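Local coordinates for protein truncated hemoglobin 4 (Chlamydomonas reinhardtii, PDB 6BME) that binds heme b, whose iron takes a histidine and a lysine as axial ligands, and probably binds oxygen, at residues 21-26 with 87-92. Residues are numbered along the deposited sequence; the frame is centred on the assembly and turned at random.
Sequences YKKLMN and AGHFVD
Lys23 lies across His89 where two helices of the 2-on-2 globin fold meet: segment 21-25 of helix 10-25 and segment 87-92 of helix 80-96 run roughly antiparallel, at 146°, with axes 9.5 Å apart at closest approach. The lysine suits this place because its stem is apolar and its end is charged. Near the backbone, Lys23 CB sits over one face of the imidazole in a CH-pi contact, 4.2 Å from the centroid of the His89 ring. Farther out, Lys23 CD passes 3.5 Å from His89 O. With CG anti to its carbonyl carbon (chi1 -78°) and the next two torsions extended, the lysine chain spans the groove toward Asp92, and a bend at chi4 turns NZ aside, where it forms a salt bridge with Glu96. One water ties the polar ends together: it accepts from Lys23 NZ, lies in the plane of the imidazole 2.9 Å from His89 ND1, and donates to Asp92 OD2 at 2.7 Å. Histidine fits between the helices because its flat ring packs against aliphatic groups while its two nitrogens serve polar partners; NE2 bonds to Asp27, which helps fix the rotation of the ring. Cutting Lys23 back to alanine is likely to leave Glu96 without its charged mate, the water with one partner fewer, and a gap beside the His89 carbonyl. On the heme-facing side, buried Leu24 adds a purely apolar side chain that runs past His89 in the opposite direction, about 6 Å from the heme and about 5 Å from the side chain of the heme-binding Lys45. Its CD2 methyl meets the imidazole obliquely, 4.0 Å from His89 CD2.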
ATOM      1  N   TYR A  21       2.784   4.873  -7.100  1.00 16.56           N
ATOM      2  CA  TYR A  21       3.550   3.868  -7.828  1.00 13.78           C
ATOM      3  C   TYR A  21       4.974   4.338  -8.097  1.00 12.87           C
ATOM      4  O   TYR A  21       5.944   3.606  -7.849  1.00 12.55           O
ATOM      5  CB  TYR A  21       2.833   3.540  -9.139  1.00 21.49           C
ATOM      6  CG  TYR A  21       3.657   2.734 -10.106  1.00 29.59           C
ATOM      7  CD1 TYR A  21       3.769   1.361  -9.971  1.00 42.65           C
ATOM      8  CD2 TYR A  21       4.321   3.343 -11.157  1.00 35.26           C
ATOM      9  CE1 TYR A  21       4.521   0.613 -10.856  1.00 47.37           C
ATOM     10  CE2 TYR A  21       5.076   2.605 -12.049  1.00 43.16           C
ATOM     11  CZ  TYR A  21       5.173   1.240 -11.890  1.00 48.38           C
ATOM     12  OH  TYR A  21       5.927   0.498 -12.773  1.00 57.49           O
ATOM     13  N   LYS A  22       5.121   5.569  -8.592  1.00 13.89           N
ATOM     14  CA  LYS A  22       6.447   6.060  -8.957  1.00 14.51           C
ATOM     15  C   LYS A  22       7.335   6.209  -7.730  1.00 14.77           C
ATOM     16  O   LYS A  22       8.535   5.909  -7.789  1.00 20.30           O
ATOM     17  CB  LYS A  22       6.324   7.383  -9.722  1.00 18.85           C
ATOM     18  CG  LYS A  22       5.717   7.218 -11.110  1.00 24.49           C
ATOM     19  CD  LYS A  22       5.568   8.553 -11.813  1.00 27.79           C
ATOM     20  CE  LYS A  22       4.818   8.408 -13.141  1.00 35.00           C
ATOM     21  NZ  LYS A  22       3.578   9.240 -13.182  1.00 33.51           N
ATOM     22  N   LYS A  23       6.761   6.629  -6.597  1.00 13.45           N
ATOM     23  CA  LYS A  23       7.530   6.672  -5.351  1.00 12.64           C
ATOM     24  C   LYS A  23       8.110   5.303  -5.008  1.00 11.70           C
ATOM     25  O   LYS A  23       9.278   5.192  -4.631  1.00 13.83           O
ATOM     26  CB  LYS A  23       6.658   7.179  -4.198  1.00 12.33           C
ATOM     27  CG  LYS A  23       6.444   8.681  -4.157  1.00 16.65           C
ATOM     28  CD  LYS A  23       5.465   9.051  -3.047  1.00 16.69           C
ATOM     29  CE  LYS A  23       5.153  10.539  -3.039  1.00 18.72           C
ATOM     30  NZ  LYS A  23       6.364  11.356  -2.718  1.00 16.43           N
ATOM     31  N   LEU A  24       7.303   4.241  -5.121  1.00 11.09           N
ATOM     32  CA  LEU A  24       7.804   2.911  -4.786  1.00 13.65           C
ATOM     33  C   LEU A  24       8.890   2.471  -5.760  1.00 16.64           C
ATOM     34  O   LEU A  24       9.931   1.941  -5.349  1.00 18.55           O
ATOM     35  CB  LEU A  24       6.661   1.894  -4.767  1.00  9.78           C
ATOM     36  CG  LEU A  24       5.447   2.185  -3.888  1.00 16.71           C
ATOM     37  CD1 LEU A  24       4.529   0.971  -3.869  1.00 17.05           C
ATOM     38  CD2 LEU A  24       5.870   2.558  -2.475  1.00 15.59           C
ATOM     39  N   MET A  25       8.665   2.666  -7.063  1.00 14.05           N
ATOM     40  CA  MET A  25       9.654   2.210  -8.034  1.00 14.77           C
ATOM     41  C   MET A  25      10.938   3.028  -7.962  1.00 15.76           C
ATOM     42  O   MET A  25      12.007   2.522  -8.320  1.00 14.80           O
ATOM     43  CB  MET A  25       9.058   2.246  -9.446  1.00 16.30           C
ATOM     44  CG  MET A  25       7.766   1.429  -9.584  1.00 18.97           C
ATOM     45  SD  MET A  25       7.927  -0.276  -8.965  1.00 26.36           S
ATOM     46  CE  MET A  25       9.090  -0.931 -10.164  1.00 30.19           C
ATOM     47  N   ASN A  26      10.875   4.261  -7.472  1.00 13.22           N
ATOM     48  CA  ASN A  26      12.065   5.093  -7.402  1.00 14.04           C
ATOM     49  C   ASN A  26      12.765   5.003  -6.056  1.00 16.73           C
ATOM     50  O   ASN A  26      13.762   5.696  -5.844  1.00 17.88           O
ATOM     51  CB  ASN A  26      11.698   6.543  -7.725  1.00 24.32           C
ATOM     52  CG  ASN A  26      11.273   6.714  -9.177  1.00 31.66           C
ATOM     53  OD1 ASN A  26      11.863   6.110 -10.075  1.00 29.44           O
ATOM     54  ND2 ASN A  26      10.241   7.524  -9.411  1.00 29.43           N
ATOM     55  N   ALA A  87       4.111   2.786   3.553  1.00  9.16           N
ATOM     56  CA  ALA A  87       3.042   3.558   4.182  1.00 10.38           C
ATOM     57  C   ALA A  87       3.349   5.050   4.162  1.00 12.82           C
ATOM     58  O   ALA A  87       2.458   5.878   3.913  1.00 10.72           O
ATOM     59  CB  ALA A  87       2.820   3.067   5.615  1.00  9.64           C
ATOM     60  N   GLY A  88       4.609   5.417   4.410  1.00 12.43           N
ATOM     61  CA  GLY A  88       4.989   6.824   4.320  1.00 10.92           C
ATOM     62  C   GLY A  88       4.841   7.383   2.913  1.00 13.49           C
ATOM     63  O   GLY A  88       4.338   8.494   2.723  1.00 11.92           O
ATOM     64  N   HIS A  89       5.282   6.625   1.904  1.00 11.19           N
ATOM     65  CA  HIS A  89       5.080   7.085   0.535  1.00 11.51           C
ATOM     66  C   HIS A  89       3.603   7.249   0.222  1.00 13.15           C
ATOM     67  O   HIS A  89       3.223   8.162  -0.520  1.00 12.02           O
ATOM     68  CB  HIS A  89       5.709   6.121  -0.469  1.00 10.48           C
ATOM     69  CG  HIS A  89       7.207   6.154  -0.486  1.00 15.03           C
ATOM     70  ND1 HIS A  89       7.927   7.330  -0.508  1.00 15.40           N
ATOM     71  CD2 HIS A  89       8.120   5.152  -0.486  1.00 12.52           C
ATOM     72  CE1 HIS A  89       9.220   7.049  -0.522  1.00 11.33           C
ATOM     73  NE2 HIS A  89       9.363   5.733  -0.517  1.00 11.88           N
ATOM     74  N   PHE A  90       2.754   6.389   0.785  1.00 10.82           N
ATOM     75  CA  PHE A  90       1.327   6.500   0.511  1.00 13.38           C
ATOM     76  C   PHE A  90       0.761   7.810   1.053  1.00 15.83           C
ATOM     77  O   PHE A  90       0.069   8.544   0.335  1.00 14.43           O
ATOM     78  CB  PHE A  90       0.576   5.305   1.090  1.00 10.77           C
ATOM     79  CG  PHE A  90      -0.889   5.335   0.798  1.00 12.04           C
ATOM     80  CD1 PHE A  90      -1.361   5.091  -0.494  1.00 11.90           C
ATOM     81  CD2 PHE A  90      -1.792   5.628   1.792  1.00 12.64           C
ATOM     82  CE1 PHE A  90      -2.713   5.129  -0.769  1.00 12.46           C
ATOM     83  CE2 PHE A  90      -3.156   5.669   1.521  1.00 14.83           C
ATOM     84  CZ  PHE A  90      -3.613   5.426   0.251  1.00 17.21           C
ATOM     85  N   VAL A  91       1.040   8.127   2.320  1.00 13.59           N
ATOM     86  CA  VAL A  91       0.471   9.354   2.869  1.00 16.65           C
ATOM     87  C   VAL A  91       1.115  10.571   2.214  1.00 15.08           C
ATOM     88  O   VAL A  91       0.442  11.577   1.978  1.00 15.05           O
ATOM     89  CB  VAL A  91       0.589   9.397   4.405  1.00 16.26           C
ATOM     90  CG1 VAL A  91      -0.120   8.210   5.011  1.00 13.30           C
ATOM     91  CG2 VAL A  91       2.046   9.420   4.841  1.00 23.53           C
ATOM     92  N   ASP A  92       2.402  10.491   1.864  1.00 13.68           N
ATOM     93  CA  ASP A  92       3.016  11.574   1.105  1.00 14.47           C
ATOM     94  C   ASP A  92       2.298  11.779  -0.223  1.00 18.30           C
ATOM     95  O   ASP A  92       2.099  12.918  -0.654  1.00 15.98           O
ATOM     96  CB  ASP A  92       4.499  11.291   0.866  1.00 14.08           C
ATOM     97  CG  ASP A  92       5.314  11.296   2.152  1.00 19.80           C
ATOM     98  OD1 ASP A  92       4.760  11.611   3.229  1.00 14.34           O
ATOM     99  OD2 ASP A  92       6.515  10.972   2.076  1.00 13.72           O
TER
HETATM  100  O   HOH W   1       7.578  10.233  -0.299  1.00 12.20           O